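Local coordinates for phosphate binding protein (Planctomyces limnophilus, PDB 4JWO), which probably binds phosphate as the substrate-binding component of a system that transports it across the cytoplasmic membrane, at residues 68-72 and 93-98; 73-78 and 315-321; 133-139 and 286-292; 142-146 and 199-203. All blocks are in the same frame, centred on the assembly; numbering follows the deposited sequence.

Contact 1 of 4, residues 68-72 and 93-98; sequences SSTVF and VAMSGT. With SO4 (sulfate ion), chain B.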
loop_
_atom_site.group_PDB
_atom_site.type_symbol
_atom_site.label_atom_id
_atom_site.label_comp_id
_atom_site.label_asym_id
_atom_site.label_seq_id
_atom_site.Cartn_x
_atom_site.Cartn_y
_atom_site.Cartn_z
ATOM N N SER A 68 -3.482 8.728 2.494
ATOM C CA SER A 68 -3.313 7.349 2.940
ATOM C C SER A 68 -2.093 7.120 3.833
ATOM O O SER A 68 -1.035 7.710 3.620
ATOM C CB SER A 68 -3.169 6.479 1.685
ATOM O OG SER A 68 -2.870 5.137 1.985
ATOM N N SER A 69 -2.235 6.249 4.831
ATOM C CA SER A 69 -1.077 5.791 5.584
ATOM C C SER A 69 -0.098 5.049 4.674
ATOM O O SER A 69 1.102 5.004 4.961
ATOM C CB SER A 69 -1.507 4.890 6.743
ATOM O OG SER A 69 -2.063 3.685 6.225
ATOM N N THR A 70 -0.584 4.450 3.582
ATOM C CA THR A 70 0.331 3.751 2.694
ATOM C C THR A 70 1.063 4.656 1.710
ATOM O O THR A 70 2.134 4.311 1.225
ATOM C CB THR A 70 -0.326 2.545 1.967
ATOM O OG1 THR A 70 -1.443 2.992 1.197
ATOM C CG2 THR A 70 -0.809 1.530 2.980
ATOM N N VAL A 71 0.489 5.818 1.413
ATOM C CA VAL A 71 1.174 6.772 0.555
ATOM C C VAL A 71 2.068 7.690 1.399
ATOM O O VAL A 71 3.076 8.194 0.907
ATOM C CB VAL A 71 0.187 7.559 -0.329
ATOM C CG1 VAL A 71 0.928 8.519 -1.269
ATOM C CG2 VAL A 71 -0.686 6.579 -1.127
ATOM N N PHE A 72 1.724 7.847 2.682
ATOM C CA PHE A 72 2.513 8.651 3.633
ATOM C C PHE A 72 4.041 8.463 3.539
ATOM O O PHE A 72 4.766 9.455 3.484
ATOM C CB PHE A 72 2.030 8.410 5.081
ATOM C CG PHE A 72 2.620 9.352 6.108
ATOM C CD1 PHE A 72 2.092 10.614 6.293
ATOM C CD2 PHE A 72 3.658 8.946 6.928
ATOM C CE1 PHE A 72 2.613 11.477 7.259
ATOM C CE2 PHE A 72 4.184 9.802 7.896
ATOM C CZ PHE A 72 3.661 11.071 8.054
ATOM N N VAL A 93 3.004 17.063 5.820
ATOM C CA VAL A 93 2.432 15.798 5.386
ATOM C C VAL A 93 1.576 15.210 6.494
ATOM O O VAL A 93 2.078 14.893 7.574
ATOM C CB VAL A 93 3.516 14.773 4.979
ATOM C CG1 VAL A 93 2.871 13.544 4.372
ATOM C CG2 VAL A 93 4.487 15.385 3.989
ATOM N N ALA A 94 0.285 15.065 6.217
ATOM C CA ALA A 94 -0.644 14.518 7.192
ATOM C C ALA A 94 -1.094 13.147 6.739
ATOM O O ALA A 94 -0.780 12.713 5.628
ATOM C CB ALA A 94 -1.839 15.434 7.357
HETATM N N MSE A 95 -1.867 12.479 7.585
HETATM C CA MSE A 95 -2.244 11.100 7.328
HETATM C C MSE A 95 -3.694 10.829 7.702
HETATM O O MSE A 95 -3.976 9.969 8.533
HETATM C CB MSE A 95 -1.320 10.182 8.125
HETATM C CG MSE A 95 -1.190 8.806 7.547
HETATM SE SE MSE A 95 -0.014 7.764 8.701
HETATM C CE MSE A 95 -1.270 7.495 10.132
ATOM N N SER A 96 -4.607 11.571 7.084
ATOM C CA SER A 96 -6.028 11.476 7.404
ATOM C C SER A 96 -6.691 10.212 6.870
ATOM O O SER A 96 -7.824 9.900 7.237
ATOM C CB SER A 96 -6.771 12.703 6.873
ATOM O OG SER A 96 -6.255 13.871 7.476
ATOM N N GLY A 97 -5.986 9.492 6.003
ATOM C CA GLY A 97 -6.532 8.318 5.344
ATOM C C GLY A 97 -6.893 8.661 3.910
ATOM O O GLY A 97 -6.875 9.828 3.535
ATOM N N THR A 98 -7.217 7.660 3.105
ATOM C CA THR A 98 -7.590 7.935 1.720
ATOM C C THR A 98 -8.880 8.735 1.678
ATOM O O THR A 98 -8.941 9.787 1.048
ATOM C CB THR A 98 -7.749 6.655 0.889
ATOM O OG1 THR A 98 -6.471 6.019 0.733
ATOM C CG2 THR A 98 -8.289 6.993 -0.484
HETATM S S SO4 B . -6.029 4.134 3.781
HETATM O O1 SO4 B . -5.830 2.784 4.296
HETATM O O2 SO4 B . -5.667 4.215 2.373
HETATM O O3 SO4 B . -7.436 4.469 3.916
HETATM O O4 SO4 B . -5.181 5.056 4.546
HETATM O O HOH W 1 -0.335 10.488 3.629
#

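Contact 2 of 4, residues 73-78 and 315-321; sequences PISQAV and LVEEVKY. With SO4 (sulfate ion), chain D.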
loop_
_atom_site.group_PDB
_atom_site.type_symbol
_atom_site.label_atom_id
_atom_site.label_comp_id
_atom_site.label_asym_id
_atom_site.label_seq_id
_atom_site.Cartn_x
_atom_site.Cartn_y
_atom_site.Cartn_z
ATOM N N PRO A 73 4.538 7.205 3.499
ATOM C CA PRO A 73 6.003 7.068 3.464
ATOM C C PRO A 73 6.620 7.631 2.189
ATOM O O PRO A 73 7.740 8.143 2.228
ATOM C CB PRO A 73 6.231 5.550 3.540
ATOM C CG PRO A 73 4.965 4.995 4.100
ATOM C CD PRO A 73 3.871 5.897 3.605
ATOM N N ILE A 74 5.903 7.533 1.074
ATOM C CA ILE A 74 6.357 8.139 -0.169
ATOM C C ILE A 74 6.341 9.656 -0.043
ATOM O O ILE A 74 7.340 10.317 -0.302
ATOM C CB ILE A 74 5.470 7.726 -1.357
ATOM C CG1 ILE A 74 5.527 6.212 -1.558
ATOM C CG2 ILE A 74 5.892 8.463 -2.626
ATOM C CD1 ILE A 74 4.569 5.723 -2.631
ATOM N N SER A 75 5.201 10.205 0.363
ATOM C CA SER A 75 5.067 11.649 0.520
ATOM C C SER A 75 6.104 12.230 1.484
ATOM O O SER A 75 6.665 13.292 1.224
ATOM C CB SER A 75 3.655 12.020 0.989
ATOM O OG SER A 75 2.698 11.665 0.013
ATOM N N GLN A 76 6.365 11.534 2.587
ATOM C CA GLN A 76 7.334 12.026 3.565
ATOM C C GLN A 76 8.757 11.966 3.022
ATOM O O GLN A 76 9.549 12.885 3.238
ATOM C CB GLN A 76 7.240 11.243 4.878
ATOM C CG GLN A 76 8.155 11.767 5.965
ATOM C CD GLN A 76 7.906 13.234 6.278
ATOM O OE1 GLN A 76 6.938 13.578 6.958
ATOM N NE2 GLN A 76 8.781 14.106 5.777
ATOM N N ALA A 77 9.077 10.883 2.319
ATOM C CA ALA A 77 10.420 10.695 1.779
ATOM C C ALA A 77 10.702 11.656 0.636
ATOM O O ALA A 77 11.786 12.243 0.551
ATOM C CB ALA A 77 10.613 9.260 1.320
ATOM N N VAL A 78 9.729 11.805 -0.255
ATOM C CA VAL A 78 9.863 12.751 -1.346
ATOM C C VAL A 78 9.936 14.160 -0.768
ATOM O O VAL A 78 10.724 14.975 -1.235
ATOM C CB VAL A 78 8.729 12.599 -2.395
ATOM C CG1 VAL A 78 8.837 13.670 -3.455
ATOM C CG2 VAL A 78 8.798 11.225 -3.042
ATOM N N LEU A 315 13.228 6.668 -4.856
ATOM C CA LEU A 315 12.713 6.890 -3.507
ATOM C C LEU A 315 11.580 5.906 -3.209
ATOM O O LEU A 315 11.469 5.393 -2.096
ATOM C CB LEU A 315 12.240 8.339 -3.332
ATOM C CG LEU A 315 13.336 9.361 -3.009
ATOM C CD1 LEU A 315 12.757 10.765 -2.930
ATOM C CD2 LEU A 315 14.043 9.004 -1.709
ATOM N N VAL A 316 10.753 5.643 -4.214
ATOM C CA VAL A 316 9.666 4.678 -4.077
ATOM C C VAL A 316 10.225 3.310 -3.675
ATOM O O VAL A 316 9.717 2.662 -2.756
ATOM C CB VAL A 316 8.835 4.604 -5.368
ATOM C CG1 VAL A 316 8.061 3.300 -5.456
ATOM C CG2 VAL A 316 7.902 5.809 -5.446
ATOM N N GLU A 317 11.301 2.892 -4.332
ATOM C CA GLU A 317 11.941 1.622 -3.989
ATOM C C GLU A 317 12.629 1.701 -2.629
ATOM O O GLU A 317 12.696 0.720 -1.895
ATOM C CB GLU A 317 12.932 1.207 -5.077
ATOM C CG GLU A 317 12.279 1.000 -6.434
ATOM C CD GLU A 317 13.267 0.590 -7.507
ATOM O OE1 GLU A 317 14.378 1.164 -7.549
ATOM O OE2 GLU A 317 12.934 -0.315 -8.300
ATOM N N GLU A 318 13.142 2.876 -2.290
ATOM C CA GLU A 318 13.851 3.049 -1.029
ATOM C C GLU A 318 12.943 2.814 0.176
ATOM O O GLU A 318 13.395 2.331 1.218
ATOM C CB GLU A 318 14.471 4.447 -0.960
ATOM C CG GLU A 318 15.773 4.536 -0.215
ATOM C CD GLU A 318 16.488 5.840 -0.504
ATOM O OE1 GLU A 318 16.366 6.781 0.310
ATOM O OE2 GLU A 318 17.160 5.925 -1.555
ATOM N N VAL A 319 11.665 3.159 0.039
ATOM C CA VAL A 319 10.719 2.931 1.129
ATOM C C VAL A 319 10.011 1.587 0.951
ATOM O O VAL A 319 8.968 1.340 1.554
ATOM C CB VAL A 319 9.696 4.075 1.276
ATOM C CG1 VAL A 319 10.415 5.394 1.600
ATOM C CG2 VAL A 319 8.853 4.201 0.009
ATOM N N LYS A 320 10.591 0.744 0.094
ATOM C CA LYS A 320 10.253 -0.682 -0.025
ATOM C C LYS A 320 9.018 -0.977 -0.875
ATOM O O LYS A 320 8.446 -2.072 -0.791
ATOM C CB LYS A 320 10.149 -1.359 1.350
ATOM C CG LYS A 320 11.399 -1.215 2.228
ATOM C CD LYS A 320 12.581 -1.998 1.690
ATOM C CE LYS A 320 13.677 -2.076 2.742
ATOM N NZ LYS A 320 14.793 -2.975 2.328
ATOM N N TYR A 321 8.624 -0.018 -1.704
ATOM C CA TYR A 321 7.544 -0.236 -2.654
ATOM C C TYR A 321 8.108 -0.637 -4.012
ATOM O O TYR A 321 9.324 -0.684 -4.205
ATOM C CB TYR A 321 6.666 1.019 -2.790
ATOM C CG TYR A 321 5.769 1.299 -1.593
ATOM C CD1 TYR A 321 5.110 0.273 -0.934
ATOM C CD2 TYR A 321 5.573 2.594 -1.137
ATOM C CE1 TYR A 321 4.281 0.536 0.167
ATOM C CE2 TYR A 321 4.747 2.862 -0.047
ATOM C CZ TYR A 321 4.102 1.827 0.593
ATOM O OH TYR A 321 3.292 2.099 1.674
HETATM S S SO4 D . 16.070 -2.799 5.926
HETATM O O1 SO4 D . 17.425 -2.742 6.486
HETATM O O2 SO4 D . 16.104 -3.512 4.652
HETATM O O3 SO4 D . 15.175 -3.527 6.832
HETATM O O4 SO4 D . 15.603 -1.423 5.743
#

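Contact 3 of 4, residues 133-139 and 286-292; sequences DYVEFQV and LFIYTTK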
loop_
_atom_site.group_PDB
_atom_site.type_symbol
_atom_site.label_atom_id
_atom_site.label_comp_id
_atom_site.label_asym_id
_atom_site.label_seq_id
_atom_site.Cartn_x
_atom_site.Cartn_y
_atom_site.Cartn_z
ATOM N N ASP A 133 -10.921 20.282 -10.546
ATOM C CA ASP A 133 -10.452 19.509 -11.685
ATOM C C ASP A 133 -9.258 18.653 -11.276
ATOM O O ASP A 133 -8.105 19.042 -11.471
ATOM C CB ASP A 133 -10.053 20.459 -12.811
ATOM C CG ASP A 133 -9.932 19.767 -14.149
ATOM O OD1 ASP A 133 -10.022 18.518 -14.199
ATOM O OD2 ASP A 133 -9.740 20.482 -15.157
ATOM N N TYR A 134 -9.540 17.481 -10.711
ATOM C CA TYR A 134 -8.492 16.635 -10.153
ATOM C C TYR A 134 -7.605 16.014 -11.237
ATOM O O TYR A 134 -8.058 15.751 -12.350
ATOM C CB TYR A 134 -9.108 15.538 -9.275
ATOM C CG TYR A 134 -9.788 14.408 -10.030
ATOM C CD1 TYR A 134 -9.058 13.326 -10.503
ATOM C CD2 TYR A 134 -11.157 14.412 -10.240
ATOM C CE1 TYR A 134 -9.666 12.294 -11.183
ATOM C CE2 TYR A 134 -11.777 13.373 -10.919
ATOM C CZ TYR A 134 -11.025 12.319 -11.386
ATOM O OH TYR A 134 -11.628 11.283 -12.063
ATOM N N VAL A 135 -6.344 15.766 -10.898
ATOM C CA VAL A 135 -5.447 15.015 -11.771
ATOM C C VAL A 135 -4.885 13.838 -10.985
ATOM O O VAL A 135 -4.409 14.003 -9.862
ATOM C CB VAL A 135 -4.289 15.882 -12.303
ATOM C CG1 VAL A 135 -3.526 15.128 -13.378
ATOM C CG2 VAL A 135 -4.818 17.199 -12.856
ATOM N N GLU A 136 -4.946 12.649 -11.578
ATOM C CA GLU A 136 -4.538 11.423 -10.905
ATOM C C GLU A 136 -3.159 10.976 -11.373
ATOM O O GLU A 136 -2.892 10.902 -12.572
ATOM C CB GLU A 136 -5.564 10.328 -11.198
ATOM C CG GLU A 136 -5.156 8.931 -10.823
ATOM C CD GLU A 136 -6.248 7.942 -11.167
ATOM O OE1 GLU A 136 -7.367 8.095 -10.627
ATOM O OE2 GLU A 136 -6.006 7.035 -11.996
ATOM N N PHE A 137 -2.279 10.692 -10.425
ATOM C CA PHE A 137 -0.955 10.174 -10.749
ATOM C C PHE A 137 -0.694 8.849 -10.054
ATOM O O PHE A 137 -0.696 8.787 -8.832
ATOM C CB PHE A 137 0.105 11.196 -10.340
ATOM C CG PHE A 137 0.023 12.478 -11.104
ATOM C CD1 PHE A 137 0.467 12.538 -12.416
ATOM C CD2 PHE A 137 -0.509 13.625 -10.525
ATOM C CE1 PHE A 137 0.391 13.716 -13.142
ATOM C CE2 PHE A 137 -0.588 14.808 -11.244
ATOM C CZ PHE A 137 -0.130 14.853 -12.559
ATOM N N GLN A 138 -0.469 7.786 -10.830
ATOM C CA GLN A 138 -0.054 6.515 -10.253
ATOM C C GLN A 138 1.440 6.587 -9.953
ATOM O O GLN A 138 2.245 6.870 -10.840
ATOM C CB GLN A 138 -0.338 5.364 -11.218
ATOM C CG GLN A 138 -0.053 3.999 -10.623
ATOM C CD GLN A 138 -0.378 2.865 -11.571
ATOM O OE1 GLN A 138 -1.250 2.988 -12.440
ATOM N NE2 GLN A 138 0.317 1.769 -11.418
ATOM N N VAL A 139 1.820 6.331 -8.708
ATOM C CA VAL A 139 3.199 6.608 -8.295
ATOM C C VAL A 139 3.999 5.396 -7.827
ATOM O O VAL A 139 5.221 5.459 -7.744
ATOM C CB VAL A 139 3.259 7.719 -7.224
ATOM C CG1 VAL A 139 2.651 9.001 -7.773
ATOM C CG2 VAL A 139 2.536 7.291 -5.945
ATOM N N LEU A 286 -0.695 2.733 -6.100
ATOM C CA LEU A 286 -0.844 3.871 -5.197
ATOM C C LEU A 286 -0.888 5.159 -5.997
ATOM O O LEU A 286 -0.203 5.282 -7.016
ATOM C CB LEU A 286 0.320 3.916 -4.220
ATOM C CG LEU A 286 0.483 2.702 -3.305
ATOM C CD1 LEU A 286 1.588 2.971 -2.294
ATOM C CD2 LEU A 286 -0.838 2.404 -2.601
ATOM N N PHE A 287 -1.684 6.123 -5.529
ATOM C CA PHE A 287 -1.923 7.353 -6.271
ATOM C C PHE A 287 -1.637 8.627 -5.486
ATOM O O PHE A 287 -1.756 8.674 -4.260
ATOM C CB PHE A 287 -3.372 7.414 -6.771
ATOM C CG PHE A 287 -3.784 6.213 -7.570
ATOM C CD1 PHE A 287 -3.591 6.182 -8.938
ATOM C CD2 PHE A 287 -4.343 5.108 -6.945
ATOM C CE1 PHE A 287 -3.968 5.069 -9.678
ATOM C CE2 PHE A 287 -4.716 3.992 -7.680
ATOM C CZ PHE A 287 -4.522 3.975 -9.044
ATOM N N ILE A 288 -1.281 9.662 -6.232
ATOM C CA ILE A 288 -1.215 11.021 -5.717
ATOM C C ILE A 288 -2.153 11.867 -6.567
ATOM O O ILE A 288 -2.114 11.796 -7.797
ATOM C CB ILE A 288 0.222 11.573 -5.807
ATOM C CG1 ILE A 288 1.077 11.010 -4.669
ATOM C CG2 ILE A 288 0.223 13.102 -5.782
ATOM C CD1 ILE A 288 0.857 11.700 -3.321
ATOM N N TYR A 289 -3.011 12.649 -5.912
ATOM C CA TYR A 289 -3.954 13.531 -6.596
ATOM C C TYR A 289 -3.643 14.977 -6.285
ATOM O O TYR A 289 -3.287 15.314 -5.157
ATOM C CB TYR A 289 -5.388 13.261 -6.126
ATOM C CG TYR A 289 -6.000 11.989 -6.653
ATOM C CD1 TYR A 289 -5.754 10.770 -6.040
ATOM C CD2 TYR A 289 -6.837 12.011 -7.757
ATOM C CE1 TYR A 289 -6.318 9.604 -6.522
ATOM C CE2 TYR A 289 -7.406 10.855 -8.238
ATOM C CZ TYR A 289 -7.145 9.658 -7.621
ATOM O OH TYR A 289 -7.717 8.507 -8.121
ATOM N N THR A 290 -3.785 15.837 -7.285
ATOM C CA THR A 290 -3.830 17.267 -7.039
ATOM C C THR A 290 -4.817 17.836 -8.051
ATOM O O THR A 290 -5.604 17.086 -8.617
ATOM C CB THR A 290 -2.433 17.915 -7.129
ATOM O OG1 THR A 290 -2.508 19.283 -6.705
ATOM C CG2 THR A 290 -1.895 17.850 -8.541
ATOM N N THR A 291 -4.816 19.145 -8.262
ATOM C CA THR A 291 -5.762 19.728 -9.202
ATOM C C THR A 291 -5.032 20.531 -10.264
ATOM O O THR A 291 -3.872 20.894 -10.087
ATOM C CB THR A 291 -6.811 20.610 -8.491
ATOM O OG1 THR A 291 -6.240 21.883 -8.172
ATOM C CG2 THR A 291 -7.300 19.941 -7.220
ATOM N N LYS A 292 -5.719 20.801 -11.369
ATOM C CA LYS A 292 -5.162 21.591 -12.455
ATOM C C LYS A 292 -4.835 23.001 -11.971
ATOM O O LYS A 292 -3.809 23.574 -12.341
ATOM C CB LYS A 292 -6.153 21.631 -13.622
ATOM C CG LYS A 292 -5.619 22.219 -14.910
ATOM C CD LYS A 292 -6.581 21.918 -16.061
ATOM C CE LYS A 292 -6.231 22.701 -17.319
ATOM N NZ LYS A 292 -4.929 22.279 -17.906
#

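Contact 4 of 4, residues 142-146 and 199-203; sequences DGLTV and TFDYF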
loop_
_atom_site.group_PDB
_atom_site.type_symbol
_atom_site.label_atom_id
_atom_site.label_comp_id
_atom_site.label_asym_id
_atom_site.label_seq_id
_atom_site.Cartn_x
_atom_site.Cartn_y
_atom_site.Cartn_z
ATOM N N ASP A 142 2.001 -1.235 -4.380
ATOM C CA ASP A 142 2.198 -1.733 -3.020
ATOM C C ASP A 142 1.808 -3.197 -3.009
ATOM O O ASP A 142 0.660 -3.529 -3.287
ATOM C CB ASP A 142 1.292 -0.943 -2.059
ATOM C CG ASP A 142 1.481 -1.334 -0.588
ATOM O OD1 ASP A 142 2.181 -2.313 -0.303
ATOM O OD2 ASP A 142 0.901 -0.652 0.288
ATOM N N GLY A 143 2.760 -4.079 -2.710
ATOM C CA GLY A 143 2.479 -5.499 -2.628
ATOM C C GLY A 143 2.775 -6.067 -1.252
ATOM O O GLY A 143 3.787 -5.733 -0.648
ATOM N N LEU A 144 1.886 -6.919 -0.755
ATOM C CA LEU A 144 2.102 -7.621 0.506
ATOM C C LEU A 144 2.151 -9.110 0.261
ATOM O O LEU A 144 1.431 -9.623 -0.590
ATOM C CB LEU A 144 0.944 -7.375 1.464
ATOM C CG LEU A 144 0.685 -5.958 1.945
ATOM C CD1 LEU A 144 -0.362 -6.019 3.052
ATOM C CD2 LEU A 144 1.961 -5.288 2.430
ATOM N N THR A 145 2.959 -9.803 1.051
ATOM C CA THR A 145 2.997 -11.258 1.000
ATOM C C THR A 145 2.522 -11.856 2.309
ATOM O O THR A 145 2.866 -11.379 3.390
ATOM C CB THR A 145 4.403 -11.788 0.741
ATOM O OG1 THR A 145 5.290 -11.275 1.747
ATOM C CG2 THR A 145 4.889 -11.346 -0.634
ATOM N N VAL A 146 1.733 -12.912 2.196
ATOM C CA VAL A 146 1.458 -13.802 3.312
ATOM C C VAL A 146 2.468 -14.934 3.227
ATOM O O VAL A 146 2.677 -15.513 2.156
ATOM C CB VAL A 146 0.044 -14.368 3.208
ATOM C CG1 VAL A 146 -0.201 -15.405 4.289
ATOM C CG2 VAL A 146 -0.964 -13.225 3.305
ATOM N N THR A 199 1.278 -1.120 6.420
ATOM C CA THR A 199 1.119 -2.531 6.129
ATOM C C THR A 199 -0.119 -3.107 6.830
ATOM O O THR A 199 -0.916 -3.827 6.212
ATOM C CB THR A 199 2.383 -3.290 6.539
ATOM O OG1 THR A 199 3.501 -2.748 5.818
ATOM C CG2 THR A 199 2.253 -4.757 6.219
ATOM N N PHE A 200 -0.280 -2.773 8.107
ATOM C CA PHE A 200 -1.466 -3.170 8.867
ATOM C C PHE A 200 -2.738 -2.665 8.213
ATOM O O PHE A 200 -3.690 -3.428 8.017
ATOM C CB PHE A 200 -1.378 -2.614 10.292
ATOM C CG PHE A 200 -2.551 -2.959 11.168
ATOM C CD1 PHE A 200 -2.531 -4.107 11.949
ATOM C CD2 PHE A 200 -3.646 -2.118 11.241
ATOM C CE1 PHE A 200 -3.604 -4.413 12.785
ATOM C CE2 PHE A 200 -4.730 -2.423 12.070
ATOM C CZ PHE A 200 -4.694 -3.587 12.832
ATOM N N ASP A 201 -2.764 -1.374 7.895
ATOM C CA ASP A 201 -3.938 -0.755 7.279
ATOM C C ASP A 201 -4.319 -1.452 5.977
ATOM O O ASP A 201 -5.496 -1.706 5.726
ATOM C CB ASP A 201 -3.712 0.741 7.041
ATOM C CG ASP A 201 -3.778 1.549 8.323
ATOM O OD1 ASP A 201 -4.168 0.981 9.368
ATOM O OD2 ASP A 201 -3.450 2.758 8.281
ATOM N N TYR A 202 -3.327 -1.774 5.150
ATOM C CA TYR A 202 -3.611 -2.424 3.866
ATOM C C TYR A 202 -4.139 -3.845 4.082
ATOM O O TYR A 202 -5.216 -4.200 3.587
ATOM C CB TYR A 202 -2.337 -2.417 2.999
ATOM C CG TYR A 202 -2.465 -3.005 1.602
ATOM C CD1 TYR A 202 -3.700 -3.390 1.079
ATOM C CD2 TYR A 202 -1.336 -3.177 0.809
ATOM C CE1 TYR A 202 -3.802 -3.936 -0.200
ATOM C CE2 TYR A 202 -1.430 -3.720 -0.465
ATOM C CZ TYR A 202 -2.659 -4.091 -0.964
ATOM O OH TYR A 202 -2.770 -4.630 -2.232
ATOM N N PHE A 203 -3.390 -4.652 4.825
ATOM C CA PHE A 203 -3.773 -6.046 5.033
ATOM C C PHE A 203 -5.153 -6.153 5.649
ATOM O O PHE A 203 -6.013 -6.887 5.162
ATOM C CB PHE A 203 -2.749 -6.733 5.931
ATOM C CG PHE A 203 -2.982 -8.203 6.086
ATOM C CD1 PHE A 203 -2.564 -9.087 5.093
ATOM C CD2 PHE A 203 -3.621 -8.698 7.206
ATOM C CE1 PHE A 203 -2.779 -10.456 5.225
ATOM C CE2 PHE A 203 -3.844 -10.059 7.344
ATOM C CZ PHE A 203 -3.417 -10.937 6.345
#

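Contact 1 of 4, residues 68-72 and 93-98
The ring of F72 is held between V93 and M95, a selenomethionine. The selenium of M95 lies over one face, 4.3 Å from SE to the centroid of the F72 ring, 21° off the normal and offset toward the rim: a Met-aromatic contact. At the ring edge, in plane, come the carbonyl oxygens of V93 and A94, with F72 CE1 3.5 Å from V93 O, while the V93 methyl CG1 packs on CE1 and CD1. The F72 torsion, CG anti to the backbone N (chi1 -171°), carries the ring across to this strand end. Losing the ring to an alanine here is likely to strip the selenium and the V93 methyl of their aromatic partner and open a gap between the loops. A water donates to S68 O and A94 O, bridging the backbones, and S68 CB meets T98 OG1 at 3.5 Å. S68 OG accepts from T70 N at 2.9 Å, an ST turn. Both loops then grip one sulfate: S69 N reaches its O4 at 3.2 Å, T98 N its O3 at 3.3 Å, and T98 OG1 its O2 at 2.6 Å. S116 OG adds another bond, and S69 OG is held by D201. Two strand-end loops, each leading into a helix, which together offer two backbone N-H groups and the T98 hydroxyl to a tetrahedral oxyanion, are consistent with the phosphate site of PstS-type periplasmic binding proteins.

Contact 2 of 4, residues 73-78 and 315-321
I74 and Y321 form the close end of this contact: the I74 carbons CG1 and CD1 both meet the ring at its CD2 and CE2 atoms, with CD1 3.6 Å from Y321 CD2 and CG1 lying in the ring plane at its edge. Chi1 of I74 (-62°) sets CG1 opposite the carbonyl carbon and CG2 opposite the backbone N, and the two branches part, CG2 meeting V316 CG2 more loosely at 4.4 Å. Buried I74 also touches A140 and L286 of the central sheet. The phenol of Y321 passes P73 at about a right angle, its OH 4.1 Å from P73 CG, and is hydrogen-bonded to T70 O. A phenylalanine in its place would probably keep the packing on I74 but leave the carbonyl of T70 without this phenol partner. What brings the ring here is a Schellman motif closing helix 310-318: Y321 N bonds to V316 O and K320 N to E317 O, with K320 at positive phi as the C-prime residue. Back along the helix from that turn the packing is looser. V319 CG1 lies 3.9 Å from A77 CB, and the L315 methyl CD1 rests on V78, 3.9 Å from its CA, with F306 of helix 298-308 touching both L315 and V78. On the solvent side, exposed K320 turns away from helix 72-85, and its NZ donates to a second sulfate, 2.7 Å from O2, which Y245 OH also holds.

Contact 3 of 4, residues 133-139 and 286-292
Strands 134-139 and 286-291 run antiparallel, 155° between their directions, with V135-T290 and F137-I288 as hydrogen-bonded pairs and Y134-T291, E136-Y289 and Q138-F287 as non-hydrogen-bonded ones. The bonding continues past these at either end, from V139 N to L286 O (2.8 Å) and from K292 N to D133 O (3.0 Å). On one face E136 and Y289 run alongside each other in the same direction, the carboxylate nearly perpendicular to the ring (82°). The E136 chain, extended with CG anti to the backbone N (chi1 168°), carries OE1 to within 2.6 Å of Y289 OH in a weak hydrogen bond; I119 N also bonds that hydroxyl. Y134 CD1 reaches the Y289 edge in its plane, 3.7 Å from CE2, while F287 CD1 sits 3.7 Å from E136 CG. On the other face V139 CG1 packs on I288 CG1 at 4.0 Å, and F137 turns its ring edge toward I288 O. This second face is covered by helix 298-308, where I304 touches both F137 and I288; strand 112-115 continues the sheet beyond strand 283-291, and helix 326-340 packs against V135, F137 and Q138.

Contact 4 of 4, residues 142-146 and 199-203
L144 overlaps the ring of Y202, the two side chains running antiparallel to each other, with L144 CG 3.6 Å from Y202 CD2 and the methyl CD1 close to the same ring carbon. It is the centre of the contact, because its two methyls divide between neighbouring parts of the helix: CD1 continues onto F203, 3.8 Å from F203 CB, while CD2 meets T199 CG2, also at 3.8 Å. Chi1 of -63° sets CG opposite the carbonyl carbon, and from there the forked end spans about one helical turn. D142 approaches the Y202 ring next to L144, with OD2 3.4 Å from CD2 and the carboxylate plane turned 65° from the ring. This is van der Waals contact of a carboxylate with ring carbons; the phenol oxygen of Y202 is hydrogen-bonded to P281 O, and R284 makes a cation-pi contact with the same ring. At the far end V146 crosses F203 at about a right angle and puts CG2 at the ring edge, near its plane, 3.8 Å from CE1. No hydrogen bond joins the two segments, and side-chain contacts span most of the 9.8 Å between the axes. The helix lies across the strand, at 79° to it. Strand 134-148 is paired here with strands 237-242 and 254-259, and Y240 of the first stacks on F203 while W167 of helix 160-167 meets that ring edge-to-face; the D142 side chain touches T70 and Y321, and its backbone is bonded to R284 of strand 283-291.

Overall arrangement
Contacts 1 and 4 meet at the sulfate-binding loop: S69 OG is 2.6 Å from D201 OD2, a probable hydrogen bond linking that loop to helix 198-208, and T70 CB packs on D142 OD2. Contact 2 follows contact 1 directly along helix 72-85, and Y321 OH reaches T70 O at 2.5 Å, again a probable hydrogen bond. Contact 3 touches both, V71 CG1 meeting I288 CD1 and L286 CD1 meeting Y321 CE2. Strand 134-148 serves contacts 3 and 4, whose centres are about 22 Å apart, and so runs from the sheet next to those loops to the helix that D201 belongs to. Contacts 1 and 2 have centres about 13 Å apart.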